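Local coordinates for protein malic enzyme (Entamoeba histolytica, PDB 3NV9) that probably catalyses the oxidative decarboxylation of malate to pyruvate with NAD or NADP as electron acceptor, as malic enzymes generally do, at residues D98-L103 against D169-N174; G163-E168 against C186-W191; D194-A199 against N231-R236. All coordinates share one frame; numbering follows the deposited sequence.

Interaction 1 (D98-L103 against D169-N174). With GOL (glycerol), chain L.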
loop_
_atom_site.group_PDB
_atom_site.type_symbol
_atom_site.label_atom_id
_atom_site.label_comp_id
_atom_site.label_asym_id
_atom_site.label_seq_id
_atom_site.Cartn_x
_atom_site.Cartn_y
_atom_site.Cartn_z
ATOM N N ASP A 98 -13.875 6.288 -1.729
ATOM C CA ASP A 98 -14.317 6.381 -3.104
ATOM C C ASP A 98 -14.283 7.813 -3.606
ATOM O O ASP A 98 -14.726 8.113 -4.724
ATOM C CB ASP A 98 -15.680 5.656 -3.319
ATOM C CG ASP A 98 -16.887 6.355 -2.659
ATOM O OD1 ASP A 98 -18.006 5.829 -2.904
ATOM O OD2 ASP A 98 -16.779 7.395 -1.963
ATOM N N SER A 99 -13.709 8.668 -2.747
ATOM C CA SER A 99 -13.460 10.097 -2.945
ATOM C C SER A 99 -14.711 10.903 -3.243
ATOM O O SER A 99 -14.690 11.853 -3.994
ATOM C CB SER A 99 -12.389 10.348 -4.005
ATOM O OG SER A 99 -11.304 9.533 -3.751
ATOM N N THR A 100 -15.761 10.534 -2.561
ATOM C CA THR A 100 -17.085 11.018 -2.800
ATOM C C THR A 100 -17.446 12.129 -1.763
ATOM O O THR A 100 -18.232 12.995 -2.057
ATOM C CB THR A 100 -17.972 9.738 -2.775
ATOM O OG1 THR A 100 -18.713 9.588 -3.977
ATOM C CG2 THR A 100 -18.735 9.535 -1.572
ATOM N N ARG A 101 -16.829 12.126 -0.569
ATOM C CA ARG A 101 -16.996 13.235 0.391
ATOM C C ARG A 101 -15.620 13.725 0.909
ATOM O O ARG A 101 -15.255 13.575 2.074
ATOM C CB ARG A 101 -17.938 12.792 1.539
ATOM C CG ARG A 101 -18.716 13.926 2.240
ATOM C CD ARG A 101 -19.457 14.800 1.209
ATOM N NE ARG A 101 -20.805 14.300 0.872
ATOM C CZ ARG A 101 -21.420 14.393 -0.323
ATOM N NH1 ARG A 101 -20.827 14.941 -1.392
ATOM N NH2 ARG A 101 -22.662 13.916 -0.449
ATOM N N VAL A 102 -14.808 14.274 0.035
ATOM C CA VAL A 102 -13.481 14.597 0.530
ATOM C C VAL A 102 -13.355 16.023 0.977
ATOM O O VAL A 102 -13.318 16.963 0.151
ATOM C CB VAL A 102 -12.275 13.910 -0.249
ATOM C CG1 VAL A 102 -12.735 13.007 -1.401
ATOM C CG2 VAL A 102 -11.179 14.845 -0.577
ATOM N N LEU A 103 -13.306 16.156 2.310
ATOM C CA LEU A 103 -13.562 17.406 3.013
ATOM C C LEU A 103 -14.773 18.123 2.417
ATOM O O LEU A 103 -15.689 17.475 1.975
ATOM C CB LEU A 103 -12.351 18.297 3.003
ATOM C CG LEU A 103 -11.010 17.618 3.267
ATOM C CD1 LEU A 103 -9.898 18.641 2.982
ATOM C CD2 LEU A 103 -10.943 17.116 4.729
ATOM N N ASP A 169 -14.342 9.414 3.953
ATOM C CA ASP A 169 -14.785 10.375 2.933
ATOM C C ASP A 169 -15.690 9.694 1.866
ATOM O O ASP A 169 -15.491 9.815 0.645
ATOM C CB ASP A 169 -13.562 11.063 2.308
ATOM C CG ASP A 169 -12.830 12.004 3.276
ATOM O OD1 ASP A 169 -13.158 12.029 4.473
ATOM O OD2 ASP A 169 -11.895 12.734 2.848
ATOM N N ILE A 170 -16.648 8.935 2.382
ATOM C CA ILE A 170 -17.692 8.276 1.628
ATOM C C ILE A 170 -19.008 8.978 2.005
ATOM O O ILE A 170 -19.333 9.167 3.195
ATOM C CB ILE A 170 -17.755 6.764 1.972
ATOM C CG1 ILE A 170 -16.359 6.148 1.804
ATOM C CG2 ILE A 170 -18.836 6.048 1.168
ATOM C CD1 ILE A 170 -16.278 4.622 1.913
ATOM N N SER A 171 -19.749 9.373 0.978
ATOM C CA SER A 171 -21.025 10.069 1.141
ATOM C C SER A 171 -22.070 9.242 1.900
ATOM O O SER A 171 -22.059 8.012 1.847
ATOM C CB SER A 171 -21.571 10.377 -0.241
ATOM O OG SER A 171 -21.922 9.146 -0.863
ATOM N N GLN A 172 -22.932 9.923 2.640
ATOM C CA GLN A 172 -24.051 9.266 3.306
ATOM C C GLN A 172 -25.218 9.279 2.318
ATOM O O GLN A 172 -25.362 10.246 1.568
ATOM C CB GLN A 172 -24.455 10.009 4.581
ATOM C CG GLN A 172 -25.095 11.376 4.309
ATOM C CD GLN A 172 -26.024 11.849 5.409
ATOM O OE1 GLN A 172 -26.541 11.059 6.199
ATOM N NE2 GLN A 172 -26.243 13.146 5.457
ATOM N N PRO A 173 -26.091 8.265 2.359
ATOM C CA PRO A 173 -26.137 7.183 3.306
ATOM C C PRO A 173 -25.301 5.980 2.890
ATOM O O PRO A 173 -25.292 4.971 3.610
ATOM C CB PRO A 173 -27.621 6.823 3.328
ATOM C CG PRO A 173 -28.064 7.097 1.877
ATOM C CD PRO A 173 -27.318 8.331 1.529
ATOM N N ASN A 174 -24.600 6.060 1.766
ATOM C CA ASN A 174 -23.712 4.959 1.395
ATOM C C ASN A 174 -22.746 4.558 2.557
ATOM O O ASN A 174 -22.622 3.369 2.901
ATOM C CB ASN A 174 -22.893 5.306 0.123
ATOM C CG ASN A 174 -23.628 5.006 -1.187
ATOM O OD1 ASN A 174 -24.755 4.503 -1.199
ATOM N ND2 ASN A 174 -22.972 5.316 -2.310
HETATM C C1 GOL L . -21.334 11.784 5.598
HETATM O O1 GOL L . -20.363 11.241 4.724
HETATM C C2 GOL L . -22.274 12.816 5.036
HETATM O O2 GOL L . -22.165 13.032 3.657
HETATM C C3 GOL L . -21.923 14.136 5.550
HETATM O O3 GOL L . -22.938 14.847 4.915
HETATM O O HOH W 1 -20.355 6.703 -1.959
#

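Interaction 2 (G163-E168 against C186-W191)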
loop_
_atom_site.group_PDB
_atom_site.type_symbol
_atom_site.label_atom_id
_atom_site.label_comp_id
_atom_site.label_asym_id
_atom_site.label_seq_id
_atom_site.Cartn_x
_atom_site.Cartn_y
_atom_site.Cartn_z
ATOM N N GLY A 163 -4.693 -5.443 8.298
ATOM C CA GLY A 163 -4.911 -5.719 9.700
ATOM C C GLY A 163 -6.071 -4.906 10.158
ATOM O O GLY A 163 -6.660 -5.231 11.183
ATOM N N ALA A 164 -6.373 -3.806 9.441
ATOM C CA ALA A 164 -7.643 -3.112 9.611
ATOM C C ALA A 164 -8.017 -2.302 8.383
ATOM O O ALA A 164 -7.165 -2.050 7.525
ATOM C CB ALA A 164 -7.594 -2.195 10.813
ATOM N N ILE A 165 -9.276 -1.854 8.322
ATOM C CA ILE A 165 -9.667 -0.972 7.271
ATOM C C ILE A 165 -10.155 0.342 7.825
ATOM O O ILE A 165 -10.987 0.374 8.728
ATOM C CB ILE A 165 -10.842 -1.523 6.372
ATOM C CG1 ILE A 165 -10.461 -2.820 5.680
ATOM C CG2 ILE A 165 -11.342 -0.400 5.425
ATOM C CD1 ILE A 165 -9.290 -2.712 4.805
ATOM N N ASN A 166 -9.651 1.426 7.238
ATOM C CA ASN A 166 -9.998 2.749 7.690
ATOM C C ASN A 166 -10.742 3.462 6.576
ATOM O O ASN A 166 -10.137 4.121 5.713
ATOM C CB ASN A 166 -8.697 3.455 8.144
ATOM C CG ASN A 166 -8.888 4.929 8.441
ATOM O OD1 ASN A 166 -8.613 5.767 7.565
ATOM N ND2 ASN A 166 -9.335 5.266 9.663
ATOM N N LEU A 167 -12.062 3.311 6.575
ATOM C CA LEU A 167 -12.926 3.999 5.587
ATOM C C LEU A 167 -12.841 5.503 5.796
ATOM O O LEU A 167 -12.868 5.977 6.925
ATOM C CB LEU A 167 -14.401 3.540 5.702
ATOM C CG LEU A 167 -14.700 2.016 5.648
ATOM C CD1 LEU A 167 -16.066 1.682 6.224
ATOM C CD2 LEU A 167 -14.582 1.482 4.192
ATOM N N GLU A 168 -12.748 6.251 4.709
ATOM C CA GLU A 168 -12.784 7.703 4.775
ATOM C C GLU A 168 -13.678 8.288 3.654
ATOM O O GLU A 168 -13.668 7.759 2.530
ATOM C CB GLU A 168 -11.358 8.246 4.540
ATOM C CG GLU A 168 -10.292 7.887 5.586
ATOM C CD GLU A 168 -10.388 8.743 6.833
ATOM O OE1 GLU A 168 -9.566 8.495 7.736
ATOM O OE2 GLU A 168 -11.271 9.664 6.911
ATOM N N CYS A 186 -16.169 -8.785 7.781
ATOM C CA CYS A 186 -14.729 -8.932 7.570
ATOM C C CYS A 186 -14.108 -9.518 8.817
ATOM O O CYS A 186 -14.652 -9.375 9.882
ATOM C CB CYS A 186 -14.097 -7.588 7.173
ATOM S SG CYS A 186 -14.696 -6.973 5.542
ATOM N N ASP A 187 -12.986 -10.201 8.663
ATOM C CA ASP A 187 -12.285 -10.884 9.745
ATOM C C ASP A 187 -11.219 -9.983 10.433
ATOM O O ASP A 187 -10.508 -10.415 11.351
ATOM C CB ASP A 187 -11.694 -12.212 9.237
ATOM C CG ASP A 187 -12.786 -13.350 9.084
ATOM O OD1 ASP A 187 -13.879 -13.307 9.742
ATOM O OD2 ASP A 187 -12.554 -14.304 8.294
ATOM N N ILE A 188 -11.145 -8.744 9.956
ATOM C CA ILE A 188 -10.425 -7.614 10.540
ATOM C C ILE A 188 -11.430 -6.500 10.910
ATOM O O ILE A 188 -12.555 -6.480 10.425
ATOM C CB ILE A 188 -9.324 -7.031 9.607
ATOM C CG1 ILE A 188 -9.933 -6.523 8.293
ATOM C CG2 ILE A 188 -8.245 -8.066 9.377
ATOM C CD1 ILE A 188 -8.932 -5.934 7.289
ATOM N N PRO A 189 -11.041 -5.607 11.829
ATOM C CA PRO A 189 -11.839 -4.439 12.155
ATOM C C PRO A 189 -11.983 -3.435 10.998
ATOM O O PRO A 189 -10.977 -3.048 10.374
ATOM C CB PRO A 189 -11.037 -3.767 13.298
ATOM C CG PRO A 189 -9.661 -4.207 13.081
ATOM C CD PRO A 189 -9.811 -5.660 12.630
ATOM N N VAL A 190 -13.238 -3.016 10.768
ATOM C CA VAL A 190 -13.595 -1.998 9.801
ATOM C C VAL A 190 -14.362 -0.882 10.489
ATOM O O VAL A 190 -15.311 -1.134 11.240
ATOM C CB VAL A 190 -14.480 -2.590 8.643
ATOM C CG1 VAL A 190 -14.885 -1.503 7.602
ATOM C CG2 VAL A 190 -13.718 -3.676 7.986
ATOM N N TRP A 191 -13.958 0.348 10.236
ATOM C CA TRP A 191 -14.611 1.479 10.868
ATOM C C TRP A 191 -14.563 2.616 9.861
ATOM O O TRP A 191 -13.902 2.502 8.845
ATOM C CB TRP A 191 -13.942 1.809 12.217
ATOM C CG TRP A 191 -12.781 2.731 12.150
ATOM C CD1 TRP A 191 -11.761 2.696 11.246
ATOM C CD2 TRP A 191 -12.489 3.833 13.049
ATOM N NE1 TRP A 191 -10.856 3.712 11.521
ATOM C CE2 TRP A 191 -11.297 4.431 12.605
ATOM C CE3 TRP A 191 -13.135 4.378 14.175
ATOM C CZ2 TRP A 191 -10.729 5.542 13.256
ATOM C CZ3 TRP A 191 -12.562 5.477 14.831
ATOM C CH2 TRP A 191 -11.383 6.041 14.365
#

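Interaction 3 (D194-A199 against N231-R236)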
loop_
_atom_site.group_PDB
_atom_site.type_symbol
_atom_site.label_atom_id
_atom_site.label_comp_id
_atom_site.label_asym_id
_atom_site.label_seq_id
_atom_site.Cartn_x
_atom_site.Cartn_y
_atom_site.Cartn_z
ATOM N N ASP A 194 -14.595 9.213 9.624
ATOM C CA ASP A 194 -15.567 10.327 9.761
ATOM C C ASP A 194 -16.730 10.068 10.728
ATOM O O ASP A 194 -17.369 11.015 11.159
ATOM C CB ASP A 194 -16.156 10.679 8.414
ATOM C CG ASP A 194 -15.119 11.035 7.453
ATOM O OD1 ASP A 194 -14.693 12.214 7.454
ATOM O OD2 ASP A 194 -14.716 10.127 6.706
ATOM N N GLN A 195 -16.999 8.804 11.042
ATOM C CA GLN A 195 -18.043 8.480 12.013
ATOM C C GLN A 195 -17.428 8.464 13.418
ATOM O O GLN A 195 -17.343 9.512 14.013
ATOM C CB GLN A 195 -18.783 7.188 11.655
ATOM C CG GLN A 195 -19.869 7.371 10.556
ATOM C CD GLN A 195 -20.440 6.047 10.111
ATOM O OE1 GLN A 195 -21.072 5.328 10.875
ATOM N NE2 GLN A 195 -20.144 5.673 8.894
ATOM N N GLN A 196 -16.956 7.327 13.926
ATOM C CA GLN A 196 -16.460 7.309 15.322
ATOM C C GLN A 196 -15.140 8.158 15.563
ATOM O O GLN A 196 -14.935 8.750 16.616
ATOM C CB GLN A 196 -16.238 5.865 15.779
ATOM C CG GLN A 196 -17.449 4.946 15.737
ATOM C CD GLN A 196 -17.024 3.484 15.782
ATOM O OE1 GLN A 196 -16.191 3.058 14.971
ATOM N NE2 GLN A 196 -17.571 2.710 16.753
ATOM N N GLY A 197 -14.280 8.223 14.549
ATOM C CA GLY A 197 -13.058 9.003 14.632
ATOM C C GLY A 197 -13.313 10.446 14.970
ATOM O O GLY A 197 -12.820 10.939 15.993
ATOM N N THR A 198 -14.091 11.120 14.125
ATOM C CA THR A 198 -14.507 12.510 14.365
ATOM C C THR A 198 -15.267 12.691 15.671
ATOM O O THR A 198 -15.084 13.646 16.360
ATOM C CB THR A 198 -15.371 13.041 13.181
ATOM O OG1 THR A 198 -14.584 13.032 11.983
ATOM C CG2 THR A 198 -15.916 14.477 13.459
ATOM N N ALA A 199 -16.195 11.805 15.972
ATOM C CA ALA A 199 -16.977 11.895 17.185
ATOM C C ALA A 199 -16.055 11.643 18.369
ATOM O O ALA A 199 -16.169 12.317 19.365
ATOM C CB ALA A 199 -18.095 10.906 17.157
ATOM N N ASN A 231 -21.574 14.435 12.279
ATOM C CA ASN A 231 -22.421 15.035 13.285
ATOM C C ASN A 231 -23.331 14.049 14.028
ATOM O O ASN A 231 -23.504 14.137 15.268
ATOM C CB ASN A 231 -23.214 16.188 12.692
ATOM C CG ASN A 231 -22.822 17.515 13.290
ATOM O OD1 ASN A 231 -21.768 17.634 13.911
ATOM N ND2 ASN A 231 -23.689 18.514 13.152
ATOM N N THR A 232 -23.900 13.135 13.253
ATOM C CA THR A 232 -24.741 12.045 13.714
ATOM C C THR A 232 -23.991 11.223 14.766
ATOM O O THR A 232 -24.546 10.892 15.829
ATOM C CB THR A 232 -25.140 11.150 12.477
ATOM O OG1 THR A 232 -26.344 11.634 11.899
ATOM C CG2 THR A 232 -25.365 9.734 12.820
ATOM N N THR A 233 -22.735 10.880 14.468
ATOM C CA THR A 233 -21.941 10.046 15.362
ATOM C C THR A 233 -21.492 10.851 16.568
ATOM O O THR A 233 -21.397 10.291 17.655
ATOM C CB THR A 233 -20.763 9.396 14.658
ATOM O OG1 THR A 233 -21.189 8.899 13.381
ATOM C CG2 THR A 233 -20.190 8.252 15.494
ATOM N N CYS A 234 -21.270 12.158 16.360
ATOM C CA CYS A 234 -20.893 13.094 17.436
ATOM C C CYS A 234 -21.991 13.152 18.473
ATOM O O CYS A 234 -21.716 13.060 19.657
ATOM C CB CYS A 234 -20.582 14.490 16.932
ATOM S SG CYS A 234 -19.008 14.574 16.048
ATOM N N LEU A 235 -23.232 13.277 18.009
ATOM C CA LEU A 235 -24.404 13.301 18.862
ATOM C C LEU A 235 -24.520 12.001 19.624
ATOM O O LEU A 235 -24.682 12.016 20.836
ATOM C CB LEU A 235 -25.667 13.539 18.023
ATOM C CG LEU A 235 -26.951 13.888 18.772
ATOM C CD1 LEU A 235 -27.809 14.697 17.809
ATOM C CD2 LEU A 235 -27.646 12.564 19.210
ATOM N N ARG A 236 -24.411 10.880 18.929
ATOM C CA ARG A 236 -24.529 9.601 19.575
ATOM C C ARG A 236 -23.466 9.343 20.659
ATOM O O ARG A 236 -23.788 8.784 21.746
ATOM C CB ARG A 236 -24.478 8.489 18.560
ATOM C CG ARG A 236 -24.571 7.114 19.248
ATOM C CD ARG A 236 -24.585 5.977 18.271
ATOM N NE ARG A 236 -23.264 5.615 17.761
ATOM C CZ ARG A 236 -22.873 5.690 16.489
ATOM N NH1 ARG A 236 -23.676 6.199 15.555
ATOM N NH2 ARG A 236 -21.658 5.272 16.140
HETATM O O HOH W 2 -20.223 4.385 13.739
HETATM O O HOH W 3 -22.555 6.780 12.643
#

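Interaction 1 (D98-L103 against D169-N174)
D169 brings its carbonyl oxygen up to the loop at T100 and R101, where two consecutive amides grip it. R101 N bonds to D169 O at 2.9 Å from well above the carbonyl plane, and T100 N at 3.3 Å, almost straight ahead. The D169 carboxylate lies across V102, with OD2 3.3 Å from V102 CB, and OD1 is hydrogen-bonded to a glycerol, probably from the crystallisation liquor. The D98 carboxylate meets the I170 backbone, OD2 lying 3.8 Å from I170 CA, and their side chains cross at about a right angle. S171 is small enough to serve two neighbours: its CB sits over one face of the R101 guanidinium, 3.7 Å from NH2, and its hydroxyl shares a water with D98 OD1 and N174 ND2. D98 OD1 is also hydrogen-bonded to S139 OG. Beyond S171, Q172 N and, from the other loop, R101 NE make weak hydrogen bonds to O2 of a second glycerol. The loops meet just past the adjacent parallel strands 92-97 and 164-167, with V116 of helix 114-128 against V102 and D169, and apolar I170 suited to its buried place against C175 and I178 of helix 174-185.

Interaction 2 (G163-E168 against C186-W191)
P189 O accepts the amide of I165 in a nearly straight bond, I165 N to P189 O 2.9 Å with an N-H...O angle of 167°. Two more backbone bonds continue the parallel pairing, a weak one from W191 N to I165 O and a sound one of 3.0 Å from L167 N to W191 O. On the G163 side the pattern stops, because P189 has no N-H to offer: its CD rests 3.5 Å from G163 O instead. I165 and V190 share one face of the sheet and lie side by side. With CG1 anti to its backbone N (chi1 179°), V190 splits its branches between two partners, CG2 against I165 CB and CG1 3.7 Å from CD1 of L167. I188 adds to this apolar layer by setting CD1 3.8 Å from I165 CG1. N166 and W191 occupy the other face, again alongside each other, and the indole presents an in-plane edge to I165 O, with CD1 3.5 Å away. Helix 363-372 covers W191 with F363, I366 and L367. Branched aliphatic residues suit these buried strands, which with helix 174-185 between them form a beta-alpha-beta crossover unit of the parallel sheet, 190-192 being an outermost strand within this chain.

Interaction 3 (D194-A199 against N231-R236)
The R236 guanidinium turns an edge toward helix 193-213, with two waters lying in its plane and Q196 CG also near that edge, 4.2 Å from NH2. Both waters donate to the same amide oxygen, Q195 OE1. One water lies 2.9 Å from R236 NH2 and accepts its N-H; the other accepts from R236 NH1 and also donates to T233 OG1. The long arginine and glutamine are thus bridged by two waters, and no direct hydrogen bond joins the two segments. NE of R236, the guanidinium nitrogen next to the chain, is held separately in a salt bridge to D380. Q196 NE2 is hydrogen-bonded to I378 O and also to D380. Elsewhere the packing is direct. T233 points at the other helix and crosses the Q195 side chain at about a right angle. Its OG1, anti to the carbonyl carbon (chi1 -43°), lies 3.4 Å from Q195 CB and is hydrogen-bonded to S229 O within its own helix, while CG2 rests 3.4 Å from Q195 O. One turn on, A199 sets CB 3.4 Å from T233 O, and C234 SG comes within 3.5 Å of A199 CA. T198 CG2 flanks the same sulfur. Such small side chains allow the two short axes to approach to 7.8 Å, crossing at -53°. Helix 193-213, with a wider pi-type turn at 194-197, packs through Q195 against C175, Y176 and L179 of helix 174-185, whereas helix 229-240 uses T232 and L235 to cover strand 248-252 of the Rossmann-type sheet.

How the interactions relate
All three contacts are largely buried, but each joins different kinds of structure. Interaction 2 is sheet core, pairing strands 164-167 and 190-192 by backbone bonds and aliphatic packing. Segment 169-174 of interaction 1 directly continues 163-168, while its partner 98-103 comes earlier, after strand 92-97; here loops replace strands, and carboxylates, water and glycerol enter the chemistry. Interaction 3 is helix packing without direct hydrogen bonds, its polar ends linked by water, in the nucleotide-binding domain. D194 ties it to interaction 1 by a probable hydrogen bond, OD2 to D169 N. W191, just before helix 193-213, touches Q196 and G197 with CE3 and CZ3 of its ring, so interactions 2 and 3 also meet.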